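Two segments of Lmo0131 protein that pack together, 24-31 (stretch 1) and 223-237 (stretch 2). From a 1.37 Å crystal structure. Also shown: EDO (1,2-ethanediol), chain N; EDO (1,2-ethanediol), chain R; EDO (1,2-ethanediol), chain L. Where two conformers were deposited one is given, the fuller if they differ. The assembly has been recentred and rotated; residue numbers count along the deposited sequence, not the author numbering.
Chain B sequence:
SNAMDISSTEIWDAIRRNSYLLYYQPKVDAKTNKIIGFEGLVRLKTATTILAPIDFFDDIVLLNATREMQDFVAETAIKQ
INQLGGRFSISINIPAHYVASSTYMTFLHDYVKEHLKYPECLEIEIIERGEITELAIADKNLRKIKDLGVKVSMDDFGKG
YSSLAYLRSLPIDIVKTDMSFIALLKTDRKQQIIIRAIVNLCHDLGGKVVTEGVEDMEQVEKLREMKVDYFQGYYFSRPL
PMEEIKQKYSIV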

# COMPACT_ATOMS: atom_id res chain seq x y z
N TYR B 24 -5.54 7.61 28.58
CA TYR B 24 -6.04 6.26 28.88
C TYR B 24 -7.52 6.14 28.56
O TYR B 24 -8.31 6.99 28.98
CB TYR B 24 -5.86 5.95 30.37
CG TYR B 24 -4.43 6.02 30.79
CD1 TYR B 24 -3.56 4.98 30.50
CD2 TYR B 24 -3.94 7.13 31.45
CE1 TYR B 24 -2.23 5.04 30.86
CE2 TYR B 24 -2.60 7.20 31.82
CZ TYR B 24 -1.75 6.15 31.51
OH TYR B 24 -0.44 6.19 31.87
N GLN B 25 -7.92 5.10 27.84
CA GLN B 25 -9.34 4.90 27.59
C GLN B 25 -9.81 3.60 28.28
O GLN B 25 -9.26 2.53 28.01
CB GLN B 25 -9.66 4.90 26.09
CG GLN B 25 -11.17 4.92 25.88
CD GLN B 25 -11.64 4.94 24.42
OE1 GLN B 25 -11.03 4.32 23.56
NE2 GLN B 25 -12.74 5.65 24.16
N PRO B 26 -10.82 3.68 29.20
CA PRO B 26 -11.21 2.45 29.90
C PRO B 26 -11.72 1.35 28.97
O PRO B 26 -12.36 1.61 27.95
CB PRO B 26 -12.35 2.90 30.83
CG PRO B 26 -12.28 4.31 30.87
CD PRO B 26 -11.66 4.80 29.62
N LYS B 27 -11.42 0.11 29.34
CA LYS B 27 -12.04 -1.06 28.77
C LYS B 27 -12.85 -1.70 29.89
O LYS B 27 -12.37 -1.84 31.01
CB LYS B 27 -10.98 -2.03 28.22
CG LYS B 27 -10.36 -1.51 26.95
CD LYS B 27 -9.23 -2.38 26.55
CE LYS B 27 -8.16 -2.39 27.62
NZ LYS B 27 -7.03 -3.25 27.18
N VAL B 28 -14.08 -2.08 29.56
CA VAL B 28 -15.07 -2.52 30.53
C VAL B 28 -15.43 -3.97 30.23
O VAL B 28 -15.59 -4.35 29.08
CB VAL B 28 -16.33 -1.62 30.43
CG1 VAL B 28 -17.49 -2.23 31.09
CG2 VAL B 28 -16.05 -0.23 31.00
N ASP B 29 -15.56 -4.79 31.26
CA ASP B 29 -16.07 -6.14 31.09
C ASP B 29 -17.53 -6.12 30.58
O ASP B 29 -18.35 -5.41 31.13
CB ASP B 29 -15.96 -6.89 32.42
CG ASP B 29 -16.28 -8.38 32.29
OD1 ASP B 29 -17.46 -8.74 32.39
OD2 ASP B 29 -15.35 -9.18 32.10
N ALA B 30 -17.86 -6.88 29.54
CA ALA B 30 -19.21 -6.85 28.95
C ALA B 30 -20.33 -7.30 29.90
O ALA B 30 -21.47 -6.83 29.81
CB ALA B 30 -19.26 -7.66 27.65
N LYS B 31 -19.97 -8.20 30.80
CA LYS B 31 -20.93 -8.75 31.74
C LYS B 31 -21.13 -7.85 32.95
O LYS B 31 -22.19 -7.28 33.11
CB LYS B 31 -20.40 -10.08 32.26
CG LYS B 31 -20.65 -11.31 31.39
CD LYS B 31 -19.98 -11.23 30.04
CE LYS B 31 -18.80 -12.18 29.92
NZ LYS B 31 -19.15 -13.59 30.24
N LEU B 223 -23.78 -6.76 21.39
CA LEU B 223 -22.44 -7.29 21.56
C LEU B 223 -22.39 -8.21 22.76
O LEU B 223 -21.71 -9.23 22.71
CB LEU B 223 -21.41 -6.16 21.63
CG LEU B 223 -21.44 -5.27 20.39
CD1 LEU B 223 -20.68 -3.96 20.63
CD2 LEU B 223 -20.94 -6.04 19.13
N ARG B 224 -23.07 -7.85 23.85
CA ARG B 224 -23.14 -8.75 25.00
C ARG B 224 -23.73 -10.09 24.58
O ARG B 224 -23.24 -11.15 24.99
CB ARG B 224 -24.01 -8.16 26.11
CG ARG B 224 -23.35 -7.10 26.94
CD ARG B 224 -24.15 -6.83 28.21
NE ARG B 224 -25.56 -6.56 27.96
CZ ARG B 224 -26.24 -5.60 28.56
NH1 ARG B 224 -27.52 -5.41 28.27
NH2 ARG B 224 -25.63 -4.83 29.45
N GLU B 225 -24.78 -10.04 23.77
CA GLU B 225 -25.44 -11.28 23.34
C GLU B 225 -24.62 -12.12 22.37
O GLU B 225 -24.85 -13.32 22.25
CB GLU B 225 -26.83 -11.00 22.77
CG GLU B 225 -27.86 -10.84 23.84
CD GLU B 225 -27.79 -11.95 24.90
OE1 GLU B 225 -27.50 -11.66 26.09
OE2 GLU B 225 -28.05 -13.11 24.54
N MSE B 226 -23.67 -11.48 21.68
CA MSE B 226 -22.75 -12.19 20.80
C MSE B 226 -21.43 -12.55 21.47
O MSE B 226 -20.47 -12.94 20.79
CB MSE B 226 -22.51 -11.39 19.54
CG MSE B 226 -23.72 -11.40 18.68
SE MSE B 226 -23.39 -10.49 17.04
CE MSE B 226 -23.22 -8.72 17.76
N LYS B 227 -21.40 -12.41 22.79
CA LYS B 227 -20.30 -12.92 23.60
C LYS B 227 -19.01 -12.10 23.52
O LYS B 227 -17.94 -12.61 23.84
CB LYS B 227 -20.04 -14.41 23.32
CG LYS B 227 -21.30 -15.32 23.39
CD LYS B 227 -21.01 -16.77 23.03
CE LYS B 227 -22.29 -17.54 22.70
NZ LYS B 227 -22.86 -17.19 21.36
N VAL B 228 -19.10 -10.84 23.11
CA VAL B 228 -17.92 -9.97 23.15
C VAL B 228 -17.49 -9.86 24.61
O VAL B 228 -18.33 -9.69 25.49
CB VAL B 228 -18.23 -8.58 22.57
CG1 VAL B 228 -17.03 -7.70 22.71
CG2 VAL B 228 -18.62 -8.68 21.10
N ASP B 229 -16.20 -9.95 24.88
CA ASP B 229 -15.75 -9.94 26.26
C ASP B 229 -15.63 -8.54 26.89
O ASP B 229 -15.91 -8.37 28.06
CB ASP B 229 -14.39 -10.60 26.34
CG ASP B 229 -14.40 -11.99 25.79
OD1 ASP B 229 -14.68 -12.89 26.59
OD2 ASP B 229 -14.13 -12.18 24.57
N TYR B 230 -15.17 -7.55 26.11
CA TYR B 230 -14.81 -6.24 26.64
C TYR B 230 -15.26 -5.15 25.71
O TYR B 230 -15.28 -5.35 24.50
CB TYR B 230 -13.30 -6.08 26.80
CG TYR B 230 -12.66 -7.18 27.61
CD1 TYR B 230 -12.87 -7.27 28.98
CD2 TYR B 230 -11.84 -8.12 27.01
CE1 TYR B 230 -12.29 -8.28 29.72
CE2 TYR B 230 -11.24 -9.12 27.75
CZ TYR B 230 -11.47 -9.20 29.10
OH TYR B 230 -10.87 -10.19 29.83
N PHE B 231 -15.58 -4.00 26.28
CA PHE B 231 -16.03 -2.84 25.52
C PHE B 231 -15.10 -1.64 25.72
O PHE B 231 -14.54 -1.45 26.80
CB PHE B 231 -17.43 -2.40 25.97
CG PHE B 231 -18.51 -3.45 25.81
CD1 PHE B 231 -18.56 -4.26 24.68
CD2 PHE B 231 -19.47 -3.63 26.79
CE1 PHE B 231 -19.56 -5.21 24.53
CE2 PHE B 231 -20.46 -4.57 26.64
CZ PHE B 231 -20.50 -5.36 25.52
N GLN B 232 -15.03 -0.80 24.70
CA GLN B 232 -14.32 0.45 24.77
C GLN B 232 -15.06 1.44 23.84
O GLN B 232 -15.50 1.09 22.77
CB GLN B 232 -12.88 0.20 24.31
CG GLN B 232 -11.97 1.35 24.36
CD GLN B 232 -10.59 0.94 23.91
OE1 GLN B 232 -10.26 -0.23 23.88
NE2 GLN B 232 -9.78 1.90 23.57
N GLY B 233 -15.24 2.68 24.27
CA GLY B 233 -15.81 3.66 23.39
C GLY B 233 -16.43 4.78 24.17
O GLY B 233 -16.49 4.73 25.39
N TYR B 234 -16.92 5.78 23.45
CA TYR B 234 -17.47 7.00 24.04
C TYR B 234 -18.54 6.74 25.12
O TYR B 234 -18.66 7.49 26.09
CB TYR B 234 -18.01 7.93 22.94
CG TYR B 234 -17.93 9.38 23.33
CD1 TYR B 234 -16.74 10.09 23.18
CD2 TYR B 234 -19.03 10.03 23.87
CE1 TYR B 234 -16.67 11.42 23.56
CE2 TYR B 234 -18.96 11.37 24.25
CZ TYR B 234 -17.78 12.05 24.09
OH TYR B 234 -17.72 13.38 24.46
N TYR B 235 -19.31 5.68 24.94
CA TYR B 235 -20.43 5.36 25.83
C TYR B 235 -19.98 5.19 27.28
O TYR B 235 -20.74 5.43 28.24
CB TYR B 235 -21.15 4.10 25.35
CG TYR B 235 -22.39 3.75 26.17
CD1 TYR B 235 -23.55 4.49 26.04
CD2 TYR B 235 -22.39 2.68 27.06
CE1 TYR B 235 -24.68 4.18 26.78
CE2 TYR B 235 -23.51 2.37 27.82
CZ TYR B 235 -24.66 3.13 27.67
OH TYR B 235 -25.80 2.84 28.41
N PHE B 236 -18.74 4.76 27.43
CA PHE B 236 -18.15 4.61 28.74
C PHE B 236 -17.27 5.82 29.02
O PHE B 236 -17.55 6.59 29.95
CB PHE B 236 -17.42 3.28 28.81
CG PHE B 236 -18.34 2.12 28.59
CD1 PHE B 236 -19.19 1.71 29.59
CD2 PHE B 236 -18.41 1.49 27.35
CE1 PHE B 236 -20.08 0.66 29.39
CE2 PHE B 236 -19.31 0.44 27.13
CZ PHE B 236 -20.13 0.02 28.16
N SER B 237 -16.24 6.02 28.20
CA SER B 237 -15.37 7.20 28.36
C SER B 237 -14.43 7.45 27.17
O SER B 237 -13.77 6.53 26.69
CB SER B 237 -14.53 7.08 29.65
OG SER B 237 -13.80 8.27 29.92
C1 EDO N . -8.35 -6.87 26.84
O1 EDO N . -7.52 -5.91 26.16
C2 EDO N . -8.88 -6.30 28.15
O2 EDO N . -9.83 -5.26 27.89
C1 EDO R . -17.40 10.10 27.22
O1 EDO R . -16.46 11.12 27.53
C2 EDO R . -18.63 10.37 28.07
O2 EDO R . -19.61 9.35 27.90
C1 EDO L . -15.47 6.44 20.10
O1 EDO L . -16.48 5.62 20.69
C2 EDO L . -14.08 6.00 20.50
O2 EDO L . -13.88 6.19 21.90
O HOH W 1 -14.21 3.41 26.94

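Residues 24–29, the last part of a strand, pair antiparallel through Val-28 and Asp-29 with a strand that includes Tyr-230 and Phe-231. Val-28 and Phe-231 are the hydrogen-bonded pair: Val-28 N donates to Phe-231 O (2.9 Å) and Phe-231 N to Val-28 O (2.8 Å). The same carbonyls also receive CA-H...O contacts, from Lys-27 CA to Phe-231 O and from Tyr-230 CA to Val-28 O, both 3.2 Å. Beyond the non-hydrogen-bonded pair Asp-29 and Tyr-230, Ala-30 N donates to Asp-229 O (2.9 Å), extending the ladder past the end of the first strand. Toward the other end, a water bridges the backbones, donating to Pro-26 O and accepting from Gly-233 N.

Val-28 and Phe-231 share one face of the sheet. There Val-28 CG2 lies over one face of the Phe-236 ring, 4.0 Å from Phe-236 CD1, while Ala-30 CB packs 3.4 Å from Phe-231 CZ. Asp-29 and Tyr-230 occupy the other face.

The extended side chain of Gln-25 uses both ends of its amide: its OE1 accepts from Gln-232 NE2 (2.7 Å), and its NE2 donates to Ser-237 O (2.9 Å). Gln-25 NE2 also donates to O2 of the chain L ethanediol (2.6 Å), and O1 of that molecule accepts from Tyr-234 N (2.8 Å), forming a further link between the stretches through a molecule probably from the crystallisation liquor.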